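Local coordinates for protein putative branched-chain amino acid ABC transporter (Rhodospirillum rubrum ATCC 11170, PDB 3HUT) that probably serves as the extracellular solute-binding receptor of an ABC transporter, capturing branched-chain amino acids or related ligands for uptake, at residues 4-9 / 71-76; 8-13 / 77-82. All coordinates share one frame; numbering follows the deposited sequence.

Contact 1: 4-9 / 71-76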
ATOM      1  N   ALA A   4      12.988   5.307  28.608  1.00 18.58           N
ATOM      2  CA  ALA A   4      12.016   5.043  27.546  1.00 16.65           C
ATOM      3  C   ALA A   4      12.663   4.194  26.448  1.00 15.42           C
ATOM      4  O   ALA A   4      13.828   4.408  26.102  1.00 13.90           O
ATOM      5  CB  ALA A   4      11.512   6.353  26.956  1.00 16.53           C
ATOM      6  N   LEU A   5      11.917   3.223  25.919  1.00 13.55           N
ATOM      7  CA  LEU A   5      12.421   2.373  24.845  1.00 13.30           C
ATOM      8  C   LEU A   5      12.537   3.244  23.605  1.00 14.32           C
ATOM      9  O   LEU A   5      11.715   4.134  23.390  1.00 15.29           O
ATOM     10  CB  LEU A   5      11.463   1.210  24.568  1.00 14.17           C
ATOM     11  CG  LEU A   5      11.380   0.123  25.640  1.00 15.31           C
ATOM     12  CD1 LEU A   5      10.287  -0.878  25.280  1.00 12.85           C
ATOM     13  CD2 LEU A   5      12.729  -0.575  25.757  1.00 15.50           C
ATOM     14  N   LEU A   6      13.550   2.981  22.785  1.00 13.31           N
ATOM     15  CA  LEU A   6      13.783   3.775  21.586  1.00 13.65           C
ATOM     16  C   LEU A   6      13.646   3.061  20.252  1.00 12.77           C
ATOM     17  O   LEU A   6      14.160   1.960  20.062  1.00 12.04           O
ATOM     18  CB  LEU A   6      15.183   4.392  21.629  1.00 15.73           C
ATOM     19  CG  LEU A   6      15.358   5.869  21.975  1.00 21.40           C
ATOM     20  CD1 LEU A   6      14.880   6.132  23.394  1.00 22.64           C
ATOM     21  CD2 LEU A   6      16.829   6.244  21.819  1.00 20.27           C
ATOM     22  N   LEU A   7      12.960   3.724  19.328  1.00 10.05           N
ATOM     23  CA  LEU A   7      12.787   3.233  17.967  1.00  9.99           C
ATOM     24  C   LEU A   7      13.330   4.342  17.074  1.00 11.01           C
ATOM     25  O   LEU A   7      13.162   5.523  17.377  1.00 10.73           O
ATOM     26  CB  LEU A   7      11.308   3.012  17.633  1.00  8.71           C
ATOM     27  CG  LEU A   7      10.567   1.899  18.377  1.00  8.54           C
ATOM     28  CD1 LEU A   7       9.100   1.941  17.979  1.00  5.98           C
ATOM     29  CD2 LEU A   7      11.180   0.544  18.040  1.00  6.56           C
ATOM     30  N   GLY A   8      13.996   3.972  15.989  1.00  9.97           N
ATOM     31  CA  GLY A   8      14.506   4.986  15.088  1.00  7.54           C
ATOM     32  C   GLY A   8      13.524   5.111  13.943  1.00  7.58           C
ATOM     33  O   GLY A   8      12.764   4.185  13.680  1.00  8.26           O
ATOM     34  N   TYR A   9      13.500   6.259  13.282  1.00  7.48           N
ATOM     35  CA  TYR A   9      12.614   6.430  12.143  1.00  8.03           C
ATOM     36  C   TYR A   9      13.326   7.310  11.128  1.00  8.61           C
ATOM     37  O   TYR A   9      13.521   8.501  11.363  1.00  6.96           O
ATOM     38  CB  TYR A   9      11.290   7.078  12.574  1.00  8.01           C
ATOM     39  CG  TYR A   9      10.138   6.883  11.598  1.00  9.74           C
ATOM     40  CD1 TYR A   9       8.813   6.922  12.043  1.00  9.99           C
ATOM     41  CD2 TYR A   9      10.367   6.647  10.240  1.00 10.38           C
ATOM     42  CE1 TYR A   9       7.744   6.719  11.163  1.00  9.84           C
ATOM     43  CE2 TYR A   9       9.306   6.446   9.354  1.00  8.85           C
ATOM     44  CZ  TYR A   9       7.998   6.479   9.824  1.00  8.81           C
ATOM     45  OH  TYR A   9       6.949   6.250   8.960  1.00  9.47           O
ATOM     46  N   PRO A  71      22.871   1.543  21.140  1.00 16.48           N
ATOM     47  CA  PRO A  71      22.260   0.368  21.773  1.00 15.88           C
ATOM     48  C   PRO A  71      20.815   0.538  22.240  1.00 15.19           C
ATOM     49  O   PRO A  71      20.109  -0.449  22.443  1.00 15.83           O
ATOM     50  CB  PRO A  71      23.218   0.065  22.925  1.00 17.00           C
ATOM     51  CG  PRO A  71      23.754   1.419  23.272  1.00 17.49           C
ATOM     52  CD  PRO A  71      24.039   1.996  21.913  1.00 18.03           C
ATOM     53  N   ARG A  72      20.363   1.776  22.409  1.00 13.46           N
ATOM     54  CA  ARG A  72      18.989   1.990  22.854  1.00 14.43           C
ATOM     55  C   ARG A  72      17.978   1.741  21.738  1.00 12.85           C
ATOM     56  O   ARG A  72      16.841   1.360  21.998  1.00 12.66           O
ATOM     57  CB  ARG A  72      18.817   3.409  23.390  1.00 17.07           C
ATOM     58  CG  ARG A  72      19.760   3.746  24.532  1.00 21.80           C
ATOM     59  CD  ARG A  72      19.400   5.080  25.151  1.00 25.21           C
ATOM     60  NE  ARG A  72      19.287   6.139  24.154  1.00 29.43           N
ATOM     61  CZ  ARG A  72      20.295   6.594  23.416  1.00 31.53           C
ATOM     62  NH1 ARG A  72      21.510   6.078  23.557  1.00 34.95           N
ATOM     63  NH2 ARG A  72      20.090   7.577  22.545  1.00 30.53           N
ATOM     64  N   VAL A  73      18.398   1.956  20.497  1.00 11.69           N
ATOM     65  CA  VAL A  73      17.517   1.760  19.353  1.00 10.25           C
ATOM     66  C   VAL A  73      17.333   0.266  19.096  1.00  8.55           C
ATOM     67  O   VAL A  73      18.261  -0.414  18.665  1.00  8.80           O
ATOM     68  CB  VAL A  73      18.107   2.424  18.099  1.00  9.94           C
ATOM     69  CG1 VAL A  73      17.162   2.239  16.923  1.00 11.82           C
ATOM     70  CG2 VAL A  73      18.361   3.913  18.371  1.00 11.40           C
ATOM     71  N   VAL A  74      16.135  -0.244  19.360  1.00  7.81           N
ATOM     72  CA  VAL A  74      15.876  -1.666  19.177  1.00  8.12           C
ATOM     73  C   VAL A  74      15.216  -2.011  17.849  1.00  8.30           C
ATOM     74  O   VAL A  74      15.130  -3.181  17.471  1.00  5.56           O
ATOM     75  CB  VAL A  74      15.006  -2.215  20.330  1.00  9.05           C
ATOM     76  CG1 VAL A  74      15.759  -2.091  21.646  1.00  9.11           C
ATOM     77  CG2 VAL A  74      13.692  -1.454  20.403  1.00  9.71           C
ATOM     78  N   GLY A  75      14.751  -0.988  17.143  1.00  7.55           N
ATOM     79  CA  GLY A  75      14.107  -1.212  15.868  1.00  7.39           C
ATOM     80  C   GLY A  75      14.069   0.085  15.094  1.00  8.65           C
ATOM     81  O   GLY A  75      14.137   1.163  15.680  1.00 10.59           O
ATOM     82  N   VAL A  76      13.961  -0.009  13.777  1.00  8.09           N
ATOM     83  CA  VAL A  76      13.916   1.190  12.958  1.00  8.36           C
ATOM     84  C   VAL A  76      12.705   1.194  12.034  1.00 11.01           C
ATOM     85  O   VAL A  76      12.467   0.216  11.320  1.00  8.70           O
ATOM     86  CB  VAL A  76      15.186   1.316  12.075  1.00 10.27           C
ATOM     87  CG1 VAL A  76      15.029   2.478  11.090  1.00  7.61           C
ATOM     88  CG2 VAL A  76      16.413   1.536  12.949  1.00  8.14           C
TER
HETATM   89  O   HOH W   1      15.500   1.136  24.263  1.00 11.78           O
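G8 and G75 meet at the tight end of this contact, where the amide of G8 donates to G75 O over 2.8 Å. The same oxygen also takes a CA-H contact from L7, so it is gripped by two neighbouring residues of the other strand. The buried G75 N, by contrast, finds no partner. One step on, V76 CA approaches G8 O at 3.3 Å, and V76 CG1 lies beside that carbonyl. V73 CG1, set anti to its own backbone N (chi1 -179°), packs 3.7 Å from G8 N. On the face that bears L7, the leucine's CD2 meets V74 CG2 at 4.0 Å, the two side chains crossing at a slant, while M289 and L290 of helix 277-296 pack on L7 from outside. The pairing joins strands 5-11 and 73-78, parallel neighbours in the five-stranded sheet of order 2-1-3-4-5, a Rossmann-like lobe of the periplasmic binding protein fold; the two short strand segments are inclined by 34°. Toward the start of 73-78 the fit slackens. L6 O still accepts from V74 N at 3.0 Å, with V73 CA close by. Farther back toward R72 a water bridges the strands, accepting from L6 N and donating to R72 O. At the exposed margin L6 and R72 run side by side in the same direction, and L6 CD2 rests against the guanidinium, 3.4 Å from R72 NE. A bend at chi3 (-52°) places NE there, and NH2 forms a salt bridge with D70.

Contact 2: 8-13 / 77-82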
ATOM      1  N   GLY A   8      13.996   3.972  15.989  1.00  9.97           N
ATOM      2  CA  GLY A   8      14.506   4.986  15.088  1.00  7.54           C
ATOM      3  C   GLY A   8      13.524   5.111  13.943  1.00  7.58           C
ATOM      4  O   GLY A   8      12.764   4.185  13.680  1.00  8.26           O
ATOM      5  N   TYR A   9      13.500   6.259  13.282  1.00  7.48           N
ATOM      6  CA  TYR A   9      12.614   6.430  12.143  1.00  8.03           C
ATOM      7  C   TYR A   9      13.326   7.310  11.128  1.00  8.61           C
ATOM      8  O   TYR A   9      13.521   8.501  11.363  1.00  6.96           O
ATOM      9  CB  TYR A   9      11.290   7.078  12.574  1.00  8.01           C
ATOM     10  CG  TYR A   9      10.138   6.883  11.598  1.00  9.74           C
ATOM     11  CD1 TYR A   9       8.813   6.922  12.043  1.00  9.99           C
ATOM     12  CD2 TYR A   9      10.367   6.647  10.240  1.00 10.38           C
ATOM     13  CE1 TYR A   9       7.744   6.719  11.163  1.00  9.84           C
ATOM     14  CE2 TYR A   9       9.306   6.446   9.354  1.00  8.85           C
ATOM     15  CZ  TYR A   9       7.998   6.479   9.824  1.00  8.81           C
ATOM     16  OH  TYR A   9       6.949   6.250   8.960  1.00  9.47           O
ATOM     17  N   GLU A  10      13.755   6.711  10.021  1.00  6.12           N
ATOM     18  CA  GLU A  10      14.408   7.478   8.975  1.00  7.93           C
ATOM     19  C   GLU A  10      13.338   7.777   7.932  1.00  7.84           C
ATOM     20  O   GLU A  10      12.610   6.880   7.497  1.00  7.45           O
ATOM     21  CB  GLU A  10      15.575   6.701   8.351  1.00  6.13           C
ATOM     22  CG  GLU A  10      15.238   5.302   7.845  1.00  6.92           C
ATOM     23  CD  GLU A  10      16.407   4.662   7.113  1.00  9.10           C
ATOM     24  OE1 GLU A  10      16.657   5.033   5.946  1.00  8.36           O
ATOM     25  OE2 GLU A  10      17.089   3.797   7.707  1.00  8.58           O
ATOM     26  N   LEU A  11      13.233   9.049   7.557  1.00  8.61           N
ATOM     27  CA  LEU A  11      12.248   9.501   6.583  1.00  8.48           C
ATOM     28  C   LEU A  11      12.681  10.819   5.944  1.00  9.19           C
ATOM     29  O   LEU A  11      13.482  11.568   6.513  1.00  8.32           O
ATOM     30  CB  LEU A  11      10.876   9.677   7.252  1.00  8.89           C
ATOM     31  CG  LEU A  11      10.792  10.260   8.670  1.00 10.93           C
ATOM     32  CD1 LEU A  11      11.732  11.434   8.837  1.00 10.43           C
ATOM     33  CD2 LEU A  11       9.360  10.676   8.962  1.00 11.81           C
ATOM     34  N   PRO A  12      12.161  11.114   4.747  1.00  9.70           N
ATOM     35  CA  PRO A  12      12.511  12.351   4.042  1.00 10.01           C
ATOM     36  C   PRO A  12      11.758  13.595   4.508  1.00 10.17           C
ATOM     37  O   PRO A  12      10.549  13.704   4.314  1.00 10.76           O
ATOM     38  CB  PRO A  12      12.222  11.999   2.585  1.00 10.71           C
ATOM     39  CG  PRO A  12      11.040  11.085   2.695  1.00  9.65           C
ATOM     40  CD  PRO A  12      11.401  10.200   3.874  1.00 10.25           C
ATOM     41  N   LEU A  13      12.484  14.530   5.122  1.00 10.34           N
ATOM     42  CA  LEU A  13      11.898  15.780   5.598  1.00 10.54           C
ATOM     43  C   LEU A  13      12.416  16.956   4.775  1.00 12.69           C
ATOM     44  O   LEU A  13      12.007  18.099   4.969  1.00 11.78           O
ATOM     45  CB  LEU A  13      12.206  15.993   7.078  1.00 10.69           C
ATOM     46  CG  LEU A  13      11.522  14.971   7.995  1.00 13.60           C
ATOM     47  CD1 LEU A  13      11.904  15.234   9.441  1.00 10.49           C
ATOM     48  CD2 LEU A  13      10.001  15.050   7.809  1.00  9.14           C
ATOM     49  N   LEU A  77      11.933   2.281  12.064  1.00  9.95           N
ATOM     50  CA  LEU A  77      10.789   2.438  11.171  1.00 11.51           C
ATOM     51  C   LEU A  77      11.539   2.989   9.990  1.00 15.92           C
ATOM     52  O   LEU A  77      12.303   3.946  10.119  1.00 12.21           O
ATOM     53  CB  LEU A  77       9.805   3.433  11.745  1.00 10.19           C
ATOM     54  CG  LEU A  77       9.042   2.687  12.830  1.00 10.49           C
ATOM     55  CD1 LEU A  77       8.383   3.662  13.761  1.00  9.84           C
ATOM     56  CD2 LEU A  77       8.031   1.755  12.159  1.00 10.18           C
ATOM     57  N   GLY A  78      11.312   2.435   8.813  1.00 20.12           N
ATOM     58  CA  GLY A  78      12.188   2.859   7.753  1.00 24.52           C
ATOM     59  C   GLY A  78      11.999   3.250   6.329  1.00 23.51           C
ATOM     60  O   GLY A  78      11.943   2.446   5.419  1.00 27.68           O
ATOM     61  N   ASP A  79      12.064   4.547   6.148  1.00 23.30           N
ATOM     62  CA  ASP A  79      11.995   5.163   4.852  1.00 17.44           C
ATOM     63  C   ASP A  79      10.982   4.915   3.783  1.00 15.41           C
ATOM     64  O   ASP A  79      10.467   3.835   3.551  1.00 15.00           O
ATOM     65  CB  ASP A  79      13.387   5.134   4.230  1.00 15.03           C
ATOM     66  CG  ASP A  79      14.061   6.506   4.276  1.00 16.06           C
ATOM     67  OD1 ASP A  79      13.454   7.452   3.730  1.00 12.25           O
ATOM     68  OD2 ASP A  79      15.174   6.656   4.846  1.00 13.87           O
ATOM     69  N   PHE A  80      10.726   6.033   3.144  1.00 11.45           N
ATOM     70  CA  PHE A  80       9.781   6.197   2.088  1.00 11.14           C
ATOM     71  C   PHE A  80       9.974   5.398   0.798  1.00 10.36           C
ATOM     72  O   PHE A  80       9.124   4.588   0.429  1.00  9.81           O
ATOM     73  CB  PHE A  80       9.753   7.676   1.786  1.00 11.09           C
ATOM     74  CG  PHE A  80       8.887   8.009   0.686  1.00 11.52           C
ATOM     75  CD1 PHE A  80       7.526   7.850   0.827  1.00 13.81           C
ATOM     76  CD2 PHE A  80       9.419   8.403  -0.531  1.00 14.06           C
ATOM     77  CE1 PHE A  80       6.688   8.069  -0.232  1.00 14.51           C
ATOM     78  CE2 PHE A  80       8.593   8.625  -1.602  1.00 12.62           C
ATOM     79  CZ  PHE A  80       7.221   8.456  -1.456  1.00 13.66           C
ATOM     80  N   SER A  81      11.076   5.643   0.097  1.00  9.65           N
ATOM     81  CA  SER A  81      11.324   4.954  -1.166  1.00 10.28           C
ATOM     82  C   SER A  81      11.934   3.575  -0.994  1.00  9.25           C
ATOM     83  O   SER A  81      12.600   3.295   0.003  1.00  9.02           O
ATOM     84  CB  SER A  81      12.244   5.785  -2.060  1.00 11.22           C
ATOM     85  OG  SER A  81      13.553   5.832  -1.521  1.00 12.44           O
ATOM     86  N   SER A  82      11.711   2.718  -1.983  1.00  8.85           N
ATOM     87  CA  SER A  82      12.266   1.376  -1.950  1.00  9.14           C
ATOM     88  C   SER A  82      13.787   1.463  -2.047  1.00  9.69           C
ATOM     89  O   SER A  82      14.504   0.797  -1.301  1.00  9.73           O
ATOM     90  CB  SER A  82      11.708   0.546  -3.112  1.00  8.66           C
ATOM     91  OG  SER A  82      10.372   0.149  -2.845  1.00  8.91           O
TER
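D79 and E10 bring two carboxylates together: E10 OE1 lies 2.5 Å from D79 OD2, with the planes of the two groups turned 81° apart. Each acid has a further partner, Y92 OH for E10 OE2 and S53 OG for D79 OD1. The glutamate CG sits between its backbone N and carbonyl carbon (chi1 53°), and the chain runs extended beyond it, crossing the aspartate side chain at about a right angle. D79 OD1 also turns its anti lone pair to the amide of F80, which ties the side chain to the backbone that follows it. Backbone hydrogen bonds of the parallel strands lead up to this pair: L77 N to G8 O at 2.6 Å, E10 N to L77 O at 3.1 Å, and D79 N to E10 O. On the face bearing Y9 and L77 the packing is mainly apolar. L77 CB stands over the centre of the Y9 ring, 3.5 Å from its centroid, in a CH-pi contact; L11 CD2 approaches the opposite face, offset toward the rim. V286 of helix 277-296 touches both Y9 and L77. Beyond the strand ends P12 lays its CD 3.7 Å from F80 CB, with D79 OD1 also close to that CD, and the F80 ring stacks on Y20. S81 then N-caps helix 82-95 through V84 N. These are the C-terminal ends of parallel strands, where alpha/beta folds place their binding loops. Burial and closeness probably raise the pKa of one acid, so that a proton held between them could relieve the repulsion.

From the N terminus the chain enters strand 5-11 directly, passes through helix 18-37, edge strand 46-52 and helix 57-69, and returns as strand 73-78 beside the first strand. Contact 1 closes that excursion at the N-terminal ends of the two strands, and contact 2 closes it again farther along, their centres about 14 Å apart. The loops run in step, neither enclosing the other: 4-9 precedes 8-13 and 71-76 precedes 77-82, as parallel pairing requires. G8 and Y9 belong to both. Together they fix two adjacent sheet strands along their length, from the outer margin near D70 to the loop leading into helix 82-95.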